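Local coordinates for protein 1-deoxy-D-xylulose 5-phosphate reductoisomerase (Moraxella catarrhalis, PDB 4ZQG) that catalyses the NAD(P)H-dependent rearrangement and reduction of 1-deoxy-D-xylulose 5-phosphate to 2-C-methyl-D-erythritol 4-phosphate in the MEP pathway of isoprenoid synthesis, at residues 15-20 / 43-47; 56-62 / 80-85. All blocks are in the same frame, centred on the assembly; numbering follows the deposited sequence.

Contact 1: 15-20 / 43-47. With NAD (nicotinamide-adenine-dinucleotide), chain C.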
# COMPACT_ATOMS: atom_id res chain seq x y z
N THR A 15 28.27 2.76 13.50
CA THR A 15 28.44 1.87 14.65
C THR A 15 27.18 1.68 15.42
O THR A 15 27.13 0.83 16.27
CB THR A 15 29.49 2.40 15.67
OG1 THR A 15 29.20 3.77 16.03
CG2 THR A 15 30.88 2.33 15.07
N GLY A 16 26.15 2.46 15.13
CA GLY A 16 24.90 2.33 15.87
C GLY A 16 23.96 1.30 15.26
O GLY A 16 24.33 0.51 14.38
N SER A 17 22.71 1.35 15.73
CA SER A 17 21.69 0.38 15.37
C SER A 17 21.42 0.40 13.85
O SER A 17 21.50 -0.62 13.16
CB SER A 17 20.43 0.76 16.13
OG SER A 17 19.59 -0.34 16.26
N ILE A 18 21.18 1.61 13.36
CA ILE A 18 20.92 1.84 11.96
C ILE A 18 22.14 1.36 11.17
O ILE A 18 22.02 0.65 10.17
CB ILE A 18 20.55 3.35 11.72
CG1 ILE A 18 19.20 3.66 12.29
CG2 ILE A 18 20.56 3.69 10.25
CD1 ILE A 18 18.02 2.97 11.60
N GLY A 19 23.32 1.72 11.63
CA GLY A 19 24.54 1.30 10.97
C GLY A 19 24.69 -0.19 10.87
O GLY A 19 25.04 -0.70 9.82
N ASP A 20 24.43 -0.89 11.97
CA ASP A 20 24.41 -2.36 11.93
C ASP A 20 23.53 -2.90 10.81
O ASP A 20 23.98 -3.78 10.06
CB ASP A 20 23.94 -2.94 13.26
CG ASP A 20 24.97 -2.84 14.38
OD1 ASP A 20 24.57 -3.12 15.52
OD2 ASP A 20 26.16 -2.51 14.15
N ARG A 43 32.72 4.26 19.90
CA ARG A 43 33.10 2.85 19.91
C ARG A 43 34.25 2.61 18.95
O ARG A 43 34.08 2.09 17.83
CB ARG A 43 31.88 1.97 19.60
CG ARG A 43 31.03 1.64 20.83
CD ARG A 43 29.60 1.31 20.44
NE ARG A 43 28.88 2.52 20.07
CZ ARG A 43 27.57 2.59 19.79
NH1 ARG A 43 26.83 1.48 19.84
NH2 ARG A 43 27.00 3.76 19.46
N VAL A 44 35.44 2.98 19.44
CA VAL A 44 36.64 3.01 18.63
C VAL A 44 37.01 1.62 18.10
O VAL A 44 37.35 1.46 16.92
CB VAL A 44 37.81 3.58 19.46
CG1 VAL A 44 39.11 3.60 18.67
CG2 VAL A 44 37.49 4.99 19.93
N ASP A 45 36.96 0.61 18.97
CA ASP A 45 37.26 -0.75 18.56
C ASP A 45 36.31 -1.28 17.47
O ASP A 45 36.74 -1.97 16.54
CB ASP A 45 37.27 -1.67 19.77
CG ASP A 45 38.46 -1.41 20.70
OD1 ASP A 45 39.41 -0.66 20.33
OD2 ASP A 45 38.43 -1.99 21.80
N LYS A 46 35.01 -0.93 17.56
CA LYS A 46 34.06 -1.40 16.59
C LYS A 46 34.31 -0.72 15.27
O LYS A 46 34.41 -1.37 14.22
CB LYS A 46 32.65 -1.18 17.08
CG LYS A 46 31.66 -1.92 16.22
CD LYS A 46 30.24 -1.58 16.62
CE LYS A 46 29.25 -2.31 15.73
NZ LYS A 46 27.91 -1.94 16.19
N LEU A 47 34.51 0.57 15.32
CA LEU A 47 34.96 1.27 14.12
C LEU A 47 36.25 0.67 13.51
O LEU A 47 36.31 0.40 12.31
CB LEU A 47 35.15 2.74 14.42
CG LEU A 47 35.29 3.59 13.18
CD1 LEU A 47 34.14 3.39 12.17
CD2 LEU A 47 35.34 5.02 13.66
PA NAD C . 22.47 4.93 17.97
O1A NAD C . 22.44 5.67 19.26
O2A NAD C . 22.35 3.42 17.93
O5B NAD C . 23.73 5.38 17.05
C5B NAD C . 24.05 6.72 16.75
C4B NAD C . 25.28 6.81 15.83
O4B NAD C . 25.65 8.19 15.74
C3B NAD C . 26.50 6.03 16.35
O3B NAD C . 27.25 5.43 15.29
C2B NAD C . 27.32 7.11 17.04
O2B NAD C . 28.73 6.92 16.91
C1B NAD C . 26.92 8.41 16.35
N9A NAD C . 26.90 9.55 17.31
C8A NAD C . 26.28 9.57 18.50
N7A NAD C . 26.46 10.75 19.14
C5A NAD C . 27.22 11.52 18.35
C6A NAD C . 27.76 12.89 18.48
N6A NAD C . 27.50 13.64 19.59
N1A NAD C . 28.51 13.31 17.44
C2A NAD C . 28.78 12.53 16.35
N3A NAD C . 28.32 11.27 16.17
C4A NAD C . 27.53 10.73 17.14
O3 NAD C . 21.29 5.59 17.08
PN NAD C . 20.16 4.88 16.18
O1N NAD C . 19.17 4.30 17.17
O2N NAD C . 20.86 4.09 15.09
O5D NAD C . 19.55 6.22 15.55
C5D NAD C . 20.16 6.87 14.43
C4D NAD C . 19.18 7.88 13.81
O4D NAD C . 18.20 7.23 12.99
C3D NAD C . 18.43 8.62 14.89
O3D NAD C . 18.23 9.95 14.43
C2D NAD C . 17.13 7.86 15.04
O2D NAD C . 16.10 8.69 15.59
C1D NAD C . 16.90 7.39 13.60
N1N NAD C . 16.14 6.13 13.54
C2N NAD C . 16.61 4.99 14.10
C3N NAD C . 15.86 3.80 14.06
C7N NAD C . 16.37 2.50 14.65
O7N NAD C . 15.83 1.45 14.35
N7N NAD C . 17.41 2.50 15.48
C4N NAD C . 14.62 3.81 13.44
C5N NAD C . 14.19 4.98 12.87
C6N NAD C . 14.94 6.14 12.93
O HOH W 1 29.59 5.21 19.00
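Lys46 NZ is gripped by two acceptors of residues 15-20: it forms a salt bridge with Asp20 OD2 at 2.7 Å and donates a hydrogen bond to the backbone oxygen Thr15 O at 2.9 Å. The lysine chain is fully extended beyond CG, its CG lying anti to the backbone N (chi1 -168°), which carries the ammonium across from helix 44-54 to the start of helix 17-26. Asp20 receives it on the syn lone pair of OD2, whereas at Thr15 O the donor stands tilted 35° from the carbonyl plane. The same carbonyl oxygen lies over one face of the Arg43 guanidinium, offset toward its rim, with NH1 3.6 Å from Thr15 O. On the other branch of Thr15, the methyl CG2 packs beside the first turn of helix 44-54, 4.0 Å from Leu47 N.

Residues 15-20 belong to the glycine-rich turn of the Rossmann fold, with Gly16 at the N-cap of helix 17-26. That helix start receives the NAD pyrophosphate: Ser17 N donates to O2A and Ile18 N to O2N, each at 3.0 Å and nearly straight. Gly16, without a side chain, lets the backbone come close to the NAD ribose and phosphate. Thr15 OG1, turned between its backbone N and carbonyl carbon (chi1 52°), is hydrogen-bonded to the adenosine ribose hydroxyl O3B of NAD at 2.7 Å. The neighbouring ribose hydroxyl is reached through a water that accepts a hydrogen bond from Arg43 NE and binds NAD O2B at 2.8 Å.

Contact 2: 56-62 / 80-85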
# COMPACT_ATOMS: atom_id res chain seq x y z
N PRO A 56 37.74 0.96 4.16
CA PRO A 56 37.22 2.22 3.69
C PRO A 56 38.33 3.21 3.39
O PRO A 56 39.39 3.14 4.01
CB PRO A 56 36.46 2.75 4.90
CG PRO A 56 37.11 2.15 6.04
CD PRO A 56 37.43 0.76 5.59
N VAL A 57 38.08 4.13 2.48
CA VAL A 57 39.03 5.17 2.19
C VAL A 57 39.19 6.10 3.37
O VAL A 57 40.26 6.54 3.65
CB VAL A 57 38.66 5.91 0.88
CG1 VAL A 57 39.66 7.02 0.59
CG2 VAL A 57 38.61 4.93 -0.28
N LYS A 58 38.12 6.41 4.08
CA LYS A 58 38.19 7.37 5.20
C LYS A 58 37.31 6.91 6.32
O LYS A 58 36.28 6.30 6.08
CB LYS A 58 37.68 8.77 4.78
CG LYS A 58 38.14 9.26 3.42
CD LYS A 58 37.92 10.77 3.27
CE LYS A 58 38.52 11.27 1.96
NZ LYS A 58 38.05 12.62 1.60
N ILE A 59 37.69 7.24 7.53
CA ILE A 59 36.79 7.08 8.67
C ILE A 59 36.98 8.30 9.56
O ILE A 59 37.97 9.02 9.42
CB ILE A 59 37.04 5.80 9.48
CG1 ILE A 59 38.43 5.88 10.14
CG2 ILE A 59 36.89 4.59 8.58
CD1 ILE A 59 38.92 4.57 10.73
N CYS A 60 36.02 8.54 10.45
CA CYS A 60 36.00 9.72 11.28
C CYS A 60 35.54 9.29 12.62
O CYS A 60 34.61 8.49 12.71
CB CYS A 60 35.00 10.74 10.71
SG CYS A 60 34.82 12.26 11.68
N THR A 61 36.14 9.84 13.67
CA THR A 61 35.70 9.56 15.05
C THR A 61 35.65 10.85 15.84
O THR A 61 35.87 11.94 15.29
CB THR A 61 36.60 8.52 15.74
OG1 THR A 61 36.13 8.23 17.05
CG2 THR A 61 38.03 9.00 15.83
N SER A 62 35.37 10.73 17.14
CA SER A 62 35.42 11.89 18.04
C SER A 62 36.83 12.41 18.20
O SER A 62 37.78 11.67 18.01
CB SER A 62 34.84 11.55 19.41
OG SER A 62 35.74 10.86 20.26
N THR A 80 43.68 3.44 5.30
CA THR A 80 42.56 4.30 5.67
C THR A 80 42.95 5.68 6.24
O THR A 80 43.66 5.76 7.24
CB THR A 80 41.70 3.58 6.74
OG1 THR A 80 41.44 2.22 6.32
CG2 THR A 80 40.38 4.27 6.94
N ILE A 81 42.42 6.74 5.63
CA ILE A 81 42.52 8.11 6.18
C ILE A 81 41.61 8.29 7.41
O ILE A 81 40.42 7.94 7.36
CB ILE A 81 42.14 9.18 5.15
CG1 ILE A 81 43.07 9.16 3.94
CG2 ILE A 81 42.10 10.54 5.82
CD1 ILE A 81 42.44 9.58 2.64
N ILE A 82 42.15 8.85 8.48
CA ILE A 82 41.36 9.05 9.69
C ILE A 82 41.07 10.52 9.79
O ILE A 82 41.92 11.33 9.42
CB ILE A 82 42.10 8.63 10.96
CG1 ILE A 82 42.49 7.16 10.87
CG2 ILE A 82 41.23 8.84 12.18
CD1 ILE A 82 43.76 6.91 10.09
N LEU A 83 39.86 10.84 10.27
CA LEU A 83 39.35 12.19 10.39
C LEU A 83 38.75 12.34 11.78
O LEU A 83 38.51 11.34 12.44
CB LEU A 83 38.31 12.45 9.32
CG LEU A 83 38.72 12.29 7.87
CD1 LEU A 83 37.56 12.67 6.95
CD2 LEU A 83 39.92 13.16 7.53
N SER A 84 38.49 13.55 12.23
CA SER A 84 37.79 13.71 13.50
C SER A 84 36.81 14.84 13.52
O SER A 84 36.87 15.72 12.69
CB SER A 84 38.79 13.90 14.63
OG SER A 84 39.41 15.16 14.54
N GLY A 85 35.92 14.84 14.50
CA GLY A 85 34.90 15.89 14.68
C GLY A 85 34.02 16.26 13.50
O GLY A 85 33.97 15.60 12.47
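Strands 58-61 and 81-84 are the two strands of a beta-alpha-beta unit, connected by helix 66-75, and lie side by side in parallel at one edge of the parallel Rossmann sheet, whose outermost strand on that side is 81-84. The ladder opens with Ile81 N donating to Val57 O at 2.9 Å. Ile59 N then reaches Ile81 O at 2.8 Å, almost in line with the carbonyl (C=O...N 174°), while Ile59 O takes a weak, bent bond from Leu83 N. Thr61 uses both backbone groups, its N to Leu83 O and its O from Gly85 N.

Before the first rung, Thr80 OG1 donates to Pro56 O at 3.2 Å, in the carbonyl plane. The same rotamer sets the Thr80 methyl anti to the backbone N and points it at Ile59, whose side chain it crosses at about a right angle; CG2 of Thr80 lies 3.9 Å from CG2 of Ile59. Ile59 and Ile82 line the face covered by helix 66-75, touching through their CG1 atoms at 4.3 Å.

Lys58, Cys60, Ile81 and Leu83 occupy the other face, where helix 85-93 packs on Cys60 through Leu89 and Ile92 and on Leu83 through Ile92. Here the aliphatic part of Lys58 runs obliquely past Leu83, and its NZ forms salt bridges with Glu91 and Asp95. Cys60 and Leu83 meet CB to CB at 4.0 Å. Farther along, Cys60 SG, anti to its backbone N (chi1 178°), lies beside the strand end, 3.5 Å from Gly85 O.

How the contacts relate
Both contacts belong to the N-terminal Rossmann domain, their centres about 13 Å apart and on the same side of the chain's centre. They follow in series: contact 1 closes at the start of helix 44-54, and that helix leads into the segment 56-62 that holds strand 58-61. They also touch in space, Leu47 CD2 of contact 1 packing 3.7 Å from Cys60 O of contact 2. Contact 1 joins two helix starts at the C-terminal ends of the strands, where NAD binds, whereas contact 2 pairs the outermost strand 81-84 with its neighbour 58-61. Helix 44-54, followed by strand 58-61, thus links the NAD site to the edge of the sheet.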